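Local coordinates for beta-glucosidase (Chaetomella raphigera, PDB 6JXG), which probably hydrolyses terminal, non-reducing beta-D-glucosyl residues and so releases beta-D-glucose in the breakdown of cellulose, at residues A13-L17 against V285-A290; L54-D58 against V304-S308; I87-L92 against T141-D147. One frame throughout, in Å; residues are numbered along the deposited sequence.

Contact 1: residues A13-L17 against V285-A290; sequences ATAAL and VTRILA
Two alpha-helices cross here, pinning the N-terminal helix 7-17 to helix 278-294 of the TIM-barrel-like N-terminal domain of this family 3 glycoside hydrolase. Both segments keep regular helical backbone angles, phi near -60° and psi near -45°, with i to i+4 bonds such as Leu17 N to Ala13 O at 3.0 Å and Ala290 N to Thr286 O at 2.8 Å. Their short axes come within 8.8 Å and make an angle of 125° between N-to-C directions. The CA atoms of Ala13 and Ala290, 5.1 Å apart, are the closest CA pair, as two small residues permit.

Apolar packing holds the pair together. Ala13, pointing toward the other helix, sets its CB 3.8 Å from Leu289 CB and 4.2 Å from Ala290 CB. Ala16 CB meets Leu289 CD1 at 3.8 Å. Leu17, a longer residue suited to the wider end of the crossing, uses its t,p rotamer to bring CD1 to 3.7 Å from Val285 CB, while helix 22-29 also covers Val285.

The threonines satisfy their hydroxyls locally: with chi1 in m, Thr14 OG1 bonds Tyr10 O and Thr286 OG1 bonds Asp282 O. Thr14 OG1, at the exposed margin, meets Thr286 CG2 at 4.1 Å. Thr286 OG1 faces Leu17 CD2 at 3.5 Å, and Thr286 CG2 lies 4.0 Å from Ala13 CB, which rests 3.4 Å from Thr286 O.

Contact 2: residues L54-D58 against V304-S308; sequences LCYQD and VTWSS
A disulfide sulfur beside an indole is the striking feature of this contact: Cys55 SG, bonded to Cys39, lies 5.2 Å from the centroid of the six-membered ring of Trp306, oblique at 61° from the ring normal. Cys55 to Gln57 form an extended strand in the sheet of the TIM-barrel-like domain, flanked by strands 41-42 and 105-106, while 304-308 is an irregular loop following helix 278-294. The backbones stay well apart, with CA atoms 8.0 Å apart for Cys55 and Val304 and 9.0 Å for Gln57 and Ser308, so side chains must fill the gap.

Cys55 (chi1 t) and Gln57 (chi1 t, chi2 p) project from the same side of the strand. Cys55 SG packs 4.0 Å from Val304 CG2 and 4.2 Å from Trp306 CH2. Trp306, chi1 45° and chi2 -88°, is large enough to carry its ring end back to the strand, and its NE1 bonds Leu101 O. Glutamine suits its place because its amide both donates and accepts: Gln57 OE1 takes a hydrogen bond from Val40 N, and Gln57 OE1 lies 3.6 Å from Trp306 CH2 at the ring edge. At the far end, Gln57 NE2 donates to Ser308 OG at 3.0 Å, nearly straight at 164°, and that hydroxyl also bonds Pro38 O.

Contact 3: residues I87-L92 against T141-D147; sequences IYSRGL and TITGMQD
Thr141, Tyr88 and Gly91 bury the most surface where helices 84-100 and 131-147 pack nearly parallel: their short axes approach to 6.6 Å, N-to-C directions 34° apart (signed crossing -34°). Gly91 makes such closeness possible: an ideal CB there would fall 2.4 Å from Thr141 O. On Gly144 an ideal CB would lie 2.5 Å from Tyr88 O, so both positions need glycine. The CA atoms of Leu92 and Gly144 lie 3.9 Å apart, with CA-H...O contacts from Met145 CA to Gly91 O (3.2 Å) and Leu92 CA to Gly144 O (3.3 Å). The pair is consistent with neighbouring outer helices of the TIM-barrel-like domain, lying in the chain after strands 55-57 and 105-106. Tyr88, chi1 t, brings its ring against Gly144 (Tyr88 CE1 to Gly144 CA 3.3 Å) and donates from OH to Asp147 OD2 at 2.6 Å. Thr141 OG1 (chi1 m) bonds Ala137 O and accepts from a water (2.9 Å) shared with Ile87 O (2.8 Å) and Arg90 NH1 (2.9 Å); Arg90 NH2 bonds Pro73 O.

All three contacts involve the barrel-like N-terminal domain. Contacts 1 and 2 touch directly, Ile288 CG2 packing 4.1 Å from Leu54 CD1, though their centres are about 22 Å apart; their segments alternate along the chain, so helix 278-294 and the loop after it meet two early elements in turn. Contact 3 is nested in sequence inside both long loops and touches neither: its nearest atoms lie about 9 Å from contact 1 and about 7 Å from contact 2. Its centre lies about 13 Å from the centre of the chain, nearest of the three. The Trp306 side chain lies about 9 Å from a bound NAG, a sugar of the attached glycans rather than a substrate.

Contact 1: residues A13-L17 against V285-A290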
ATOM      1  N   ALA A  13      -9.505   1.413 -30.069  1.00 15.91           N
ATOM      2  CA  ALA A  13      -8.596   2.562 -30.015  1.00 14.91           C
ATOM      3  C   ALA A  13      -8.056   2.928 -31.363  1.00 15.05           C
ATOM      4  O   ALA A  13      -7.962   4.103 -31.638  1.00 16.29           O
ATOM      5  CB  ALA A  13      -7.417   2.322 -29.030  1.00 14.00           C
ATOM      6  N   THR A  14      -7.613   1.938 -32.144  1.00 14.85           N
ATOM      7  CA  THR A  14      -7.051   2.218 -33.467  1.00 17.80           C
ATOM      8  C   THR A  14      -8.136   2.891 -34.352  1.00 17.66           C
ATOM      9  O   THR A  14      -7.840   3.797 -35.104  1.00 21.01           O
ATOM     10  CB  THR A  14      -6.379   0.941 -34.044  1.00 18.96           C
ATOM     11  OG1 THR A  14      -5.248   0.604 -33.172  1.00 21.55           O
ATOM     12  CG2 THR A  14      -5.822   1.191 -35.404  1.00 24.02           C
ATOM     13  N   ALA A  15      -9.366   2.423 -34.260  1.00 17.48           N
ATOM     14  CA  ALA A  15     -10.455   3.008 -35.039  1.00 17.88           C
ATOM     15  C   ALA A  15     -10.718   4.462 -34.661  1.00 17.29           C
ATOM     16  O   ALA A  15     -10.908   5.311 -35.522  1.00 15.80           O
ATOM     17  CB  ALA A  15     -11.707   2.215 -34.879  1.00 18.27           C
ATOM     18  N   ALA A  16     -10.734   4.764 -33.367  1.00 15.27           N
ATOM     19  CA  ALA A  16     -10.869   6.140 -32.920  1.00 15.63           C
ATOM     20  C   ALA A  16      -9.718   7.058 -33.348  1.00 16.19           C
ATOM     21  O   ALA A  16      -9.947   8.213 -33.831  1.00 17.63           O
ATOM     22  CB  ALA A  16     -11.082   6.163 -31.380  1.00 14.89           C
ATOM     23  N   LEU A  17      -8.492   6.564 -33.212  1.00 15.84           N
ATOM     24  CA  LEU A  17      -7.305   7.317 -33.584  1.00 16.55           C
ATOM     25  C   LEU A  17      -7.420   7.856 -35.035  1.00 17.13           C
ATOM     26  O   LEU A  17      -6.953   8.956 -35.367  1.00 16.71           O
ATOM     27  CB  LEU A  17      -6.061   6.443 -33.460  1.00 15.29           C
ATOM     28  CG  LEU A  17      -4.711   7.117 -33.699  1.00 16.81           C
ATOM     29  CD1 LEU A  17      -4.281   8.007 -32.565  1.00 17.68           C
ATOM     30  CD2 LEU A  17      -3.606   6.120 -34.026  1.00 16.98           C
ATOM     31  N   VAL A 285      -1.767   8.120 -27.746  1.00 11.97           N
ATOM     32  CA  VAL A 285      -3.220   8.154 -27.849  1.00 12.42           C
ATOM     33  C   VAL A 285      -3.857   6.820 -27.949  1.00 12.57           C
ATOM     34  O   VAL A 285      -4.907   6.589 -27.335  1.00 13.73           O
ATOM     35  CB  VAL A 285      -3.651   9.056 -29.023  1.00 12.98           C
ATOM     36  CG1 VAL A 285      -5.178   9.107 -29.086  1.00 12.68           C
ATOM     37  CG2 VAL A 285      -3.146  10.463 -28.762  1.00 13.72           C
ATOM     38  N   THR A 286      -3.256   5.909 -28.734  1.00 11.98           N
ATOM     39  CA  THR A 286      -3.753   4.588 -28.839  1.00 12.10           C
ATOM     40  C   THR A 286      -3.820   3.917 -27.457  1.00 10.77           C
ATOM     41  O   THR A 286      -4.805   3.284 -27.139  1.00 10.08           O
ATOM     42  CB  THR A 286      -2.924   3.709 -29.791  1.00 13.12           C
ATOM     43  OG1 THR A 286      -2.835   4.309 -31.105  1.00 12.42           O
ATOM     44  CG2 THR A 286      -3.534   2.367 -29.915  1.00 14.70           C
ATOM     45  N   ARG A 287      -2.788   4.138 -26.658  1.00 11.25           N
ATOM     46  CA  ARG A 287      -2.696   3.532 -25.340  1.00 10.79           C
ATOM     47  C   ARG A 287      -3.773   4.095 -24.370  1.00 10.55           C
ATOM     48  O   ARG A 287      -4.461   3.347 -23.671  1.00 11.00           O
ATOM     49  CB  ARG A 287      -1.314   3.738 -24.772  1.00 10.37           C
ATOM     50  CG  ARG A 287      -0.214   2.885 -25.429  1.00 12.79           C
ATOM     51  CD  ARG A 287       1.180   3.264 -24.979  1.00 12.40           C
ATOM     52  NE  ARG A 287       2.160   2.313 -25.478  1.00 13.06           N
ATOM     53  CZ  ARG A 287       2.364   1.069 -25.029  1.00 14.41           C
ATOM     54  NH1 ARG A 287       1.732   0.616 -23.970  1.00 15.19           N
ATOM     55  NH2 ARG A 287       3.262   0.303 -25.655  1.00 15.69           N
ATOM     56  N   ILE A 288      -3.888   5.418 -24.311  1.00 10.28           N
ATOM     57  CA  ILE A 288      -4.854   6.118 -23.458  1.00  9.37           C
ATOM     58  C   ILE A 288      -6.291   5.670 -23.786  1.00 10.31           C
ATOM     59  O   ILE A 288      -7.053   5.260 -22.899  1.00  9.48           O
ATOM     60  CB  ILE A 288      -4.754   7.650 -23.632  1.00  9.51           C
ATOM     61  CG1 ILE A 288      -3.367   8.127 -23.200  1.00  9.55           C
ATOM     62  CG2 ILE A 288      -5.828   8.362 -22.790  1.00 10.19           C
ATOM     63  CD1 ILE A 288      -2.911   9.472 -23.695  1.00  9.75           C
ATOM     64  N   LEU A 289      -6.585   5.638 -25.086  1.00 10.86           N
ATOM     65  CA  LEU A 289      -7.916   5.201 -25.550  1.00 11.16           C
ATOM     66  C   LEU A 289      -8.098   3.697 -25.284  1.00 11.76           C
ATOM     67  O   LEU A 289      -9.184   3.259 -24.931  1.00 12.51           O
ATOM     68  CB  LEU A 289      -8.126   5.544 -27.059  1.00 11.22           C
ATOM     69  CG  LEU A 289      -8.121   7.052 -27.383  1.00 12.60           C
ATOM     70  CD1 LEU A 289      -8.400   7.186 -28.869  1.00 14.50           C
ATOM     71  CD2 LEU A 289      -9.170   7.856 -26.600  1.00 14.15           C
ATOM     72  N   ALA A 290      -7.061   2.879 -25.489  1.00 12.50           N
ATOM     73  CA  ALA A 290      -7.181   1.455 -25.224  1.00 12.38           C
ATOM     74  C   ALA A 290      -7.636   1.215 -23.756  1.00 13.20           C
ATOM     75  O   ALA A 290      -8.475   0.367 -23.493  1.00 13.63           O
ATOM     76  CB  ALA A 290      -5.879   0.744 -25.491  1.00 13.03           C
TER

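Contact 2: residues L54-D58 against V304-S308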
ATOM      1  N   LEU A  54     -11.388  13.678 -19.658  1.00 15.08           N
ATOM      2  CA  LEU A  54     -10.931  12.615 -18.750  1.00 13.52           C
ATOM      3  C   LEU A  54     -10.521  13.154 -17.384  1.00 13.52           C
ATOM      4  O   LEU A  54      -9.743  14.122 -17.310  1.00 14.01           O
ATOM      5  CB  LEU A  54      -9.779  11.784 -19.311  1.00 13.94           C
ATOM      6  CG  LEU A  54     -10.184  11.000 -20.564  1.00 15.17           C
ATOM      7  CD1 LEU A  54      -8.919  10.509 -21.279  1.00 17.43           C
ATOM      8  CD2 LEU A  54     -11.036   9.799 -20.196  1.00 14.80           C
ATOM      9  N   CYS A  55     -11.005  12.487 -16.326  1.00 12.35           N
ATOM     10  CA  CYS A  55     -10.898  12.974 -14.945  1.00 13.11           C
ATOM     11  C   CYS A  55      -9.941  12.022 -14.201  1.00 12.45           C
ATOM     12  O   CYS A  55     -10.216  10.798 -14.119  1.00 11.39           O
ATOM     13  CB  CYS A  55     -12.274  12.987 -14.279  1.00 13.53           C
ATOM     14  SG  CYS A  55     -12.236  13.327 -12.471  1.00 15.25           S
ATOM     15  N   TYR A  56      -8.833  12.606 -13.711  1.00 11.68           N
ATOM     16  CA  TYR A  56      -7.838  11.882 -12.921  1.00 11.64           C
ATOM     17  C   TYR A  56      -7.945  12.412 -11.493  1.00 12.22           C
ATOM     18  O   TYR A  56      -7.790  13.651 -11.267  1.00 10.88           O
ATOM     19  CB  TYR A  56      -6.446  12.200 -13.459  1.00 11.78           C
ATOM     20  CG  TYR A  56      -6.101  11.690 -14.854  1.00 11.51           C
ATOM     21  CD1 TYR A  56      -5.199  10.636 -15.043  1.00 11.63           C
ATOM     22  CD2 TYR A  56      -6.590  12.299 -15.960  1.00 12.07           C
ATOM     23  CE1 TYR A  56      -4.885  10.215 -16.284  1.00 12.63           C
ATOM     24  CE2 TYR A  56      -6.298  11.865 -17.229  1.00 11.17           C
ATOM     25  CZ  TYR A  56      -5.420  10.823 -17.396  1.00 11.77           C
ATOM     26  OH  TYR A  56      -5.113  10.428 -18.672  1.00 10.59           O
ATOM     27  N   GLN A  57      -8.198  11.514 -10.550  1.00 10.48           N
ATOM     28  CA  GLN A  57      -8.466  11.922  -9.188  1.00 10.40           C
ATOM     29  C   GLN A  57      -7.656  11.070  -8.168  1.00 11.30           C
ATOM     30  O   GLN A  57      -7.627   9.843  -8.240  1.00 11.46           O
ATOM     31  CB  GLN A  57      -9.960  11.890  -8.852  1.00 11.24           C
ATOM     32  CG  GLN A  57     -10.317  12.644  -7.574  1.00 10.20           C
ATOM     33  CD  GLN A  57     -10.301  14.156  -7.789  1.00 10.85           C
ATOM     34  OE1 GLN A  57     -10.121  14.656  -8.921  1.00 10.67           O
ATOM     35  NE2 GLN A  57     -10.514  14.906  -6.705  1.00 10.75           N
ATOM     36  N   ASP A  58      -7.059  11.765  -7.205  1.00 10.25           N
ATOM     37  CA  ASP A  58      -6.457  11.087  -6.012  1.00 10.50           C
ATOM     38  C   ASP A  58      -7.609  10.506  -5.129  1.00 10.29           C
ATOM     39  O   ASP A  58      -8.808  10.890  -5.265  1.00 11.22           O
ATOM     40  CB  ASP A  58      -5.678  12.080  -5.177  1.00 10.33           C
ATOM     41  CG  ASP A  58      -4.337  12.468  -5.754  1.00 12.28           C
ATOM     42  OD1 ASP A  58      -3.690  11.557  -6.262  1.00 11.95           O
ATOM     43  OD2 ASP A  58      -3.956  13.677  -5.687  1.00 11.57           O
ATOM     44  N   VAL A 304     -18.891  14.217 -14.326  1.00 15.61           N
ATOM     45  CA  VAL A 304     -18.425  14.897 -13.130  1.00 14.84           C
ATOM     46  C   VAL A 304     -19.330  16.108 -12.918  1.00 15.87           C
ATOM     47  O   VAL A 304     -19.443  16.915 -13.842  1.00 17.60           O
ATOM     48  CB  VAL A 304     -16.963  15.341 -13.345  1.00 14.57           C
ATOM     49  CG1 VAL A 304     -16.514  16.297 -12.256  1.00 13.38           C
ATOM     50  CG2 VAL A 304     -16.085  14.068 -13.382  1.00 14.73           C
ATOM     51  N   THR A 305     -19.947  16.252 -11.738  1.00 15.36           N
ATOM     52  CA  THR A 305     -20.814  17.426 -11.423  1.00 14.95           C
ATOM     53  C   THR A 305     -20.318  18.177 -10.202  1.00 15.44           C
ATOM     54  O   THR A 305     -21.011  18.967  -9.565  1.00 16.00           O
ATOM     55  CB  THR A 305     -22.286  16.968 -11.243  1.00 16.70           C
ATOM     56  OG1 THR A 305     -22.434  16.202 -10.042  1.00 17.95           O
ATOM     57  CG2 THR A 305     -22.732  16.073 -12.481  1.00 15.79           C
ATOM     58  N   TRP A 306     -19.064  17.926  -9.840  1.00 14.77           N
ATOM     59  CA  TRP A 306     -18.494  18.491  -8.658  1.00 13.53           C
ATOM     60  C   TRP A 306     -17.123  19.157  -9.026  1.00 13.39           C
ATOM     61  O   TRP A 306     -16.630  19.016 -10.169  1.00 12.04           O
ATOM     62  CB  TRP A 306     -18.221  17.415  -7.579  1.00 13.72           C
ATOM     63  CG  TRP A 306     -17.604  16.214  -8.116  1.00 12.69           C
ATOM     64  CD1 TRP A 306     -18.238  15.178  -8.604  1.00 13.29           C
ATOM     65  CD2 TRP A 306     -16.211  15.965  -8.299  1.00 12.96           C
ATOM     66  NE1 TRP A 306     -17.372  14.260  -9.100  1.00 13.22           N
ATOM     67  CE2 TRP A 306     -16.097  14.724  -8.903  1.00 12.23           C
ATOM     68  CE3 TRP A 306     -15.040  16.681  -8.004  1.00 12.71           C
ATOM     69  CZ2 TRP A 306     -14.881  14.178  -9.250  1.00 12.38           C
ATOM     70  CZ3 TRP A 306     -13.799  16.101  -8.350  1.00 11.51           C
ATOM     71  CH2 TRP A 306     -13.730  14.865  -8.881  1.00 10.85           C
ATOM     72  N   SER A 307     -16.548  19.865  -8.082  1.00 12.08           N
ATOM     73  CA  SER A 307     -15.166  20.369  -8.252  1.00 13.04           C
ATOM     74  C   SER A 307     -14.317  20.022  -7.058  1.00 13.83           C
ATOM     75  O   SER A 307     -14.747  20.120  -5.895  1.00 13.76           O
ATOM     76  CB  SER A 307     -15.179  21.913  -8.452  1.00 13.77           C
ATOM     77  OG  SER A 307     -13.931  22.561  -8.666  1.00 15.64           O
ATOM     78  N   SER A 308     -13.037  19.712  -7.330  1.00 13.89           N
ATOM     79  CA  SER A 308     -12.028  19.614  -6.259  1.00 13.51           C
ATOM     80  C   SER A 308     -11.800  20.907  -5.518  1.00 13.25           C
ATOM     81  O   SER A 308     -11.284  20.899  -4.402  1.00 13.95           O
ATOM     82  CB  SER A 308     -10.713  19.146  -6.909  1.00 13.28           C
ATOM     83  OG  SER A 308     -10.833  17.781  -7.397  1.00 12.07           O
TER

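Contact 3: residues I87-L92 against T141-D147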
ATOM      1  N   ILE A  87      -8.850  -7.161   0.718  1.00 10.75           N
ATOM      2  CA  ILE A  87      -8.098  -6.303  -0.129  1.00 10.58           C
ATOM      3  C   ILE A  87      -8.921  -6.060  -1.407  1.00 11.31           C
ATOM      4  O   ILE A  87      -9.055  -4.900  -1.862  1.00  9.60           O
ATOM      5  CB  ILE A  87      -6.743  -6.929  -0.500  1.00 11.06           C
ATOM      6  CG1 ILE A  87      -5.929  -7.120   0.767  1.00 11.80           C
ATOM      7  CG2 ILE A  87      -6.034  -5.994  -1.481  1.00 11.11           C
ATOM      8  CD1 ILE A  87      -4.585  -7.837   0.672  1.00 12.03           C
ATOM      9  N   TYR A  88      -9.469  -7.151  -1.966  1.00 11.31           N
ATOM     10  CA  TYR A  88     -10.242  -7.021  -3.188  1.00 11.86           C
ATOM     11  C   TYR A  88     -11.454  -6.151  -2.926  1.00 11.74           C
ATOM     12  O   TYR A  88     -11.696  -5.227  -3.684  1.00 12.02           O
ATOM     13  CB  TYR A  88     -10.708  -8.401  -3.690  1.00 12.72           C
ATOM     14  CG  TYR A  88     -11.705  -8.270  -4.775  1.00 13.07           C
ATOM     15  CD1 TYR A  88     -11.300  -8.081  -6.090  1.00 14.12           C
ATOM     16  CD2 TYR A  88     -13.110  -8.278  -4.490  1.00 14.67           C
ATOM     17  CE1 TYR A  88     -12.233  -7.941  -7.142  1.00 14.40           C
ATOM     18  CE2 TYR A  88     -14.027  -8.138  -5.548  1.00 14.15           C
ATOM     19  CZ  TYR A  88     -13.566  -7.952  -6.852  1.00 15.04           C
ATOM     20  OH  TYR A  88     -14.459  -7.766  -7.896  1.00 17.02           O
ATOM     21  N   SER A  89     -12.184  -6.403  -1.829  1.00 11.98           N
ATOM     22  CA  SER A  89     -13.366  -5.625  -1.525  1.00 11.70           C
ATOM     23  C   SER A  89     -13.134  -4.103  -1.315  1.00 12.16           C
ATOM     24  O   SER A  89     -13.926  -3.280  -1.737  1.00 10.62           O
ATOM     25  CB  SER A  89     -14.130  -6.187  -0.306  1.00 14.92           C
ATOM     26  OG  SER A  89     -14.685  -7.454  -0.669  1.00 16.52           O
ATOM     27  N   ARG A  90     -12.041  -3.726  -0.672  1.00 11.24           N
ATOM     28  CA  ARG A  90     -11.676  -2.286  -0.595  1.00 11.53           C
ATOM     29  C   ARG A  90     -11.466  -1.673  -1.963  1.00 10.37           C
ATOM     30  O   ARG A  90     -11.940  -0.553  -2.249  1.00 11.58           O
ATOM     31  CB  ARG A  90     -10.415  -2.145   0.262  1.00 11.70           C
ATOM     32  CG  ARG A  90      -9.857  -0.746   0.315  1.00 11.99           C
ATOM     33  CD  ARG A  90      -8.736  -0.781   1.321  1.00 13.08           C
ATOM     34  NE  ARG A  90      -7.898   0.423   1.385  1.00 13.18           N
ATOM     35  CZ  ARG A  90      -6.899   0.736   0.566  1.00 12.77           C
ATOM     36  NH1 ARG A  90      -6.673   0.023  -0.518  1.00 12.06           N
ATOM     37  NH2 ARG A  90      -6.181   1.852   0.794  1.00 11.59           N
ATOM     38  N   GLY A  91     -10.856  -2.425  -2.876  1.00 10.33           N
ATOM     39  CA  GLY A  91     -10.665  -1.909  -4.224  1.00  9.63           C
ATOM     40  C   GLY A  91     -11.965  -1.746  -5.000  1.00  9.49           C
ATOM     41  O   GLY A  91     -12.220  -0.693  -5.687  1.00  7.89           O
ATOM     42  N   LEU A  92     -12.799  -2.746  -4.872  1.00  9.68           N
ATOM     43  CA  LEU A  92     -14.153  -2.680  -5.471  1.00 10.52           C
ATOM     44  C   LEU A  92     -14.920  -1.473  -4.931  1.00 10.68           C
ATOM     45  O   LEU A  92     -15.549  -0.685  -5.689  1.00 10.14           O
ATOM     46  CB  LEU A  92     -14.948  -3.990  -5.227  1.00 12.48           C
ATOM     47  CG  LEU A  92     -16.322  -4.098  -5.875  1.00 14.14           C
ATOM     48  CD1 LEU A  92     -16.192  -4.239  -7.404  1.00 15.28           C
ATOM     49  CD2 LEU A  92     -17.143  -5.269  -5.290  1.00 15.67           C
ATOM     50  N   THR A 141      -6.272  -5.300  -5.308  1.00 10.03           N
ATOM     51  CA  THR A 141      -6.826  -3.923  -5.312  1.00  9.49           C
ATOM     52  C   THR A 141      -7.219  -3.432  -6.725  1.00 10.00           C
ATOM     53  O   THR A 141      -8.284  -2.895  -6.954  1.00 12.11           O
ATOM     54  CB  THR A 141      -5.817  -2.930  -4.705  1.00  9.36           C
ATOM     55  OG1 THR A 141      -5.475  -3.353  -3.348  1.00  9.30           O
ATOM     56  CG2 THR A 141      -6.424  -1.564  -4.700  1.00  9.33           C
ATOM     57  N   ILE A 142      -6.347  -3.646  -7.681  1.00  9.45           N
ATOM     58  CA  ILE A 142      -6.571  -3.259  -9.052  1.00 10.11           C
ATOM     59  C   ILE A 142      -7.748  -4.032  -9.624  1.00 10.35           C
ATOM     60  O   ILE A 142      -8.586  -3.462 -10.319  1.00 11.09           O
ATOM     61  CB  ILE A 142      -5.340  -3.483  -9.864  1.00 10.72           C
ATOM     62  CG1 ILE A 142      -4.348  -2.397  -9.459  1.00 11.24           C
ATOM     63  CG2 ILE A 142      -5.598  -3.422 -11.381  1.00 10.83           C
ATOM     64  CD1 ILE A 142      -2.958  -2.732  -9.886  1.00 12.72           C
ATOM     65  N   THR A 143      -7.801  -5.314  -9.365  1.00 11.25           N
ATOM     66  CA  THR A 143      -8.904  -6.124  -9.952  1.00 11.21           C
ATOM     67  C   THR A 143     -10.238  -5.618  -9.374  1.00 10.23           C
ATOM     68  O   THR A 143     -11.241  -5.542 -10.093  1.00 10.53           O
ATOM     69  CB  THR A 143      -8.701  -7.612  -9.692  1.00 11.24           C
ATOM     70  OG1 THR A 143      -7.446  -8.016 -10.251  1.00 11.80           O
ATOM     71  CG2 THR A 143      -9.829  -8.355 -10.322  1.00 12.87           C
ATOM     72  N   GLY A 144     -10.273  -5.301  -8.100  1.00  9.49           N
ATOM     73  CA  GLY A 144     -11.434  -4.708  -7.491  1.00  9.60           C
ATOM     74  C   GLY A 144     -11.836  -3.404  -8.137  1.00 10.57           C
ATOM     75  O   GLY A 144     -13.004  -3.171  -8.488  1.00 11.55           O
ATOM     76  N   MET A 145     -10.901  -2.484  -8.185  1.00 11.10           N
ATOM     77  CA  MET A 145     -11.158  -1.164  -8.722  1.00 10.12           C
ATOM     78  C   MET A 145     -11.701  -1.221 -10.153  1.00 10.68           C
ATOM     79  O   MET A 145     -12.732  -0.586 -10.488  1.00  9.95           O
ATOM     80  CB  MET A 145      -9.865  -0.364  -8.720  1.00 10.52           C
ATOM     81  CG  MET A 145      -9.428   0.116  -7.349  1.00 10.02           C
ATOM     82  SD  MET A 145      -7.779   0.884  -7.313  1.00 10.36           S
ATOM     83  CE  MET A 145      -8.079   2.492  -8.050  1.00  9.63           C
ATOM     84  N   GLN A 146     -11.000  -1.976 -10.976  1.00 10.06           N
ATOM     85  CA  GLN A 146     -11.346  -2.068 -12.391  1.00 10.72           C
ATOM     86  C   GLN A 146     -12.604  -2.934 -12.634  1.00 11.59           C
ATOM     87  O   GLN A 146     -13.380  -2.642 -13.557  1.00 10.68           O
ATOM     88  CB  GLN A 146     -10.147  -2.494 -13.219  1.00  9.74           C
ATOM     89  CG  GLN A 146      -8.995  -1.499 -13.037  1.00  9.62           C
ATOM     90  CD  GLN A 146      -7.899  -1.546 -14.042  1.00 10.37           C
ATOM     91  OE1 GLN A 146      -7.080  -0.607 -14.116  1.00 10.48           O
ATOM     92  NE2 GLN A 146      -7.786  -2.629 -14.770  1.00 10.87           N
ATOM     93  N   ASP A 147     -12.862  -3.898 -11.769  1.00 11.19           N
ATOM     94  CA  ASP A 147     -14.153  -4.588 -11.832  1.00 12.88           C
ATOM     95  C   ASP A 147     -15.311  -3.580 -11.598  1.00 13.00           C
ATOM     96  O   ASP A 147     -16.351  -3.769 -12.186  1.00 11.63           O
ATOM     97  CB  ASP A 147     -14.249  -5.736 -10.794  1.00 13.58           C
ATOM     98  CG  ASP A 147     -13.497  -6.979 -11.179  1.00 14.01           C
ATOM     99  OD1 ASP A 147     -12.993  -7.105 -12.317  1.00 13.00           O
ATOM    100  OD2 ASP A 147     -13.443  -7.887 -10.294  1.00 13.75           O
TER
HETATM  101  O   HOH W   1      -7.485  -2.658  -1.379  1.00 10.06           O